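Local coordinates for protein LigF (PDB 4XT0), which is a glutathione-binding beta-etherase of the glutathione S-transferase superfamily that cleaves beta-aryl ether bonds during bacterial lignin degradation, at residues Ala125-Met130 and Arg153-Gly158. Numbering follows the deposited sequence.
Sequences AIAQKM and RRARNG
The chain at 125-130, a short, weakly bonded helical turn running out into loop, meets the C-terminal end of helix 146-157 most closely at A127 and R156, whose CA atoms are 4.9 Å apart. At this close approach A127 CB points toward the helix and lies 4.0 Å from A155 CB. R156 supplies most of the rest. With CG anti to the backbone N (chi1 177°) and the chain extended to NE, its CG passes 3.2 Å from A127 O, and the guanidinium reaches the carbonyls of A127 and M130. NH1 and NH2 grip M130 O end-on, at 3.1 and 3.0 Å (N-H...O 151° for NH2); the oxygen lies in the guanidinium plane, although both donors sit above the carbonyl plane. NH2 also hydrogen-bonds A127 O at 3.3 Å and 144°, on a lone pair but tilted from the guanidinium plane. The side chains of Q128 and R156 cross obliquely, CG to CG 4.0 Å, and Q128 OE1 is hydrogen-bonded to K124 NZ. D132 forms a salt bridge with R156 NH1, and F135 adds a cation-pi contact. An alanine here would remove all three bonds and the D132 salt bridge, and would probably loosen the turn from the helix. One cation thus ties two backbone acceptors and a carboxylate together within the all-helical C-terminal GST domain.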
loop_
_atom_site.group_PDB
_atom_site.type_symbol
_atom_site.label_atom_id
_atom_site.label_comp_id
_atom_site.label_asym_id
_atom_site.label_seq_id
_atom_site.Cartn_x
_atom_site.Cartn_y
_atom_site.Cartn_z
ATOM N N ALA A 125 27.604 4.636 6.737
ATOM C CA ALA A 125 28.578 5.704 6.478
ATOM C C ALA A 125 27.912 7.069 6.371
ATOM O O ALA A 125 28.375 8.045 6.972
ATOM C CB ALA A 125 29.365 5.416 5.215
ATOM N N ILE A 126 26.836 7.136 5.591
ATOM C CA ILE A 126 26.029 8.344 5.523
ATOM C C ILE A 126 25.476 8.641 6.913
ATOM O O ILE A 126 25.588 9.761 7.410
ATOM C CB ILE A 126 24.866 8.214 4.516
ATOM C CG1 ILE A 126 25.385 7.815 3.130
ATOM C CG2 ILE A 126 24.081 9.514 4.432
ATOM C CD1 ILE A 126 24.261 7.487 2.132
ATOM N N ALA A 127 24.913 7.612 7.543
ATOM C CA ALA A 127 24.297 7.735 8.863
ATOM C C ALA A 127 25.238 8.292 9.928
ATOM O O ALA A 127 24.780 8.815 10.941
ATOM C CB ALA A 127 23.757 6.383 9.317
ATOM N N GLN A 128 26.546 8.183 9.701
ATOM C CA GLN A 128 27.524 8.561 10.718
ATOM C C GLN A 128 28.471 9.675 10.267
ATOM O O GLN A 128 29.396 10.034 10.997
ATOM C CB GLN A 128 28.326 7.326 11.142
ATOM C CG GLN A 128 27.480 6.266 11.846
ATOM C CD GLN A 128 28.226 4.966 12.084
ATOM O OE1 GLN A 128 27.655 3.990 12.572
ATOM N NE2 GLN A 128 29.508 4.946 11.737
ATOM N N LYS A 129 28.225 10.219 9.075
ATOM C CA LYS A 129 29.025 11.315 8.521
ATOM C C LYS A 129 29.219 12.458 9.509
ATOM O O LYS A 129 30.342 12.788 9.895
ATOM C CB LYS A 129 28.372 11.871 7.248
ATOM C CG LYS A 129 28.479 10.982 6.024
ATOM C CD LYS A 129 29.932 10.675 5.672
ATOM C CE LYS A 129 30.672 11.913 5.178
ATOM N NZ LYS A 129 32.064 11.591 4.754
ATOM N N MET A 130 28.103 13.054 9.912
ATOM C CA MET A 130 28.113 14.241 10.754
ATOM C C MET A 130 28.443 13.928 12.211
ATOM O O MET A 130 28.350 12.781 12.647
ATOM C CB MET A 130 26.757 14.942 10.661
ATOM C CG MET A 130 26.413 15.408 9.259
ATOM S SD MET A 130 24.642 15.506 8.972
ATOM C CE MET A 130 24.208 13.771 9.081
ATOM N N ARG A 153 17.828 7.795 13.066
ATOM C CA ARG A 153 18.407 7.638 14.402
ATOM C C ARG A 153 18.846 6.200 14.655
ATOM O O ARG A 153 19.912 5.955 15.217
ATOM C CB ARG A 153 17.406 8.076 15.477
ATOM C CG ARG A 153 17.142 9.568 15.485
ATOM C CD ARG A 153 16.322 9.990 16.690
ATOM N NE ARG A 153 16.225 11.446 16.790
ATOM C CZ ARG A 153 15.323 12.177 16.144
ATOM N NH1 ARG A 153 14.441 11.582 15.353
ATOM N NH2 ARG A 153 15.301 13.499 16.287
ATOM N N ARG A 154 18.011 5.261 14.228
ATOM C CA ARG A 154 18.287 3.840 14.391
ATOM C C ARG A 154 19.353 3.348 13.404
ATOM O O ARG A 154 20.072 2.386 13.689
ATOM C CB ARG A 154 16.989 3.041 14.239
ATOM C CG ARG A 154 15.993 3.289 15.369
ATOM C CD ARG A 154 14.662 2.564 15.133
ATOM N NE ARG A 154 13.904 2.430 16.378
ATOM C CZ ARG A 154 12.616 2.106 16.451
ATOM N NH1 ARG A 154 11.916 1.887 15.346
ATOM N NH2 ARG A 154 12.023 2.014 17.634
ATOM N N ALA A 155 19.461 4.012 12.254
ATOM C CA ALA A 155 20.532 3.723 11.291
ATOM C C ALA A 155 21.913 4.065 11.857
ATOM O O ALA A 155 22.891 3.350 11.620
ATOM C CB ALA A 155 20.299 4.482 9.992
ATOM N N ARG A 156 21.984 5.167 12.598
ATOM C CA ARG A 156 23.237 5.631 13.184
ATOM C C ARG A 156 23.509 4.969 14.536
ATOM O O ARG A 156 24.663 4.701 14.878
ATOM C CB ARG A 156 23.218 7.161 13.335
ATOM C CG ARG A 156 24.459 7.772 13.999
ATOM C CD ARG A 156 24.216 9.239 14.363
ATOM N NE ARG A 156 25.357 9.880 15.012
ATOM C CZ ARG A 156 26.229 10.666 14.388
ATOM N NH1 ARG A 156 27.239 11.209 15.057
ATOM N NH2 ARG A 156 26.095 10.907 13.090
ATOM N N ASN A 157 22.448 4.684 15.289
ATOM C CA ASN A 157 22.592 4.265 16.686
ATOM C C ASN A 157 22.198 2.811 16.971
ATOM O O ASN A 157 22.674 2.221 17.941
ATOM C CB ASN A 157 21.775 5.196 17.588
ATOM C CG ASN A 157 22.221 6.647 17.493
ATOM O OD1 ASN A 157 21.399 7.545 17.289
ATOM N ND2 ASN A 157 23.523 6.883 17.646
ATOM N N GLY A 158 21.318 2.240 16.150
ATOM C CA GLY A 158 20.945 0.842 16.300
ATOM C C GLY A 158 19.458 0.518 16.327
ATOM O O GLY A 158 18.668 1.213 16.971
#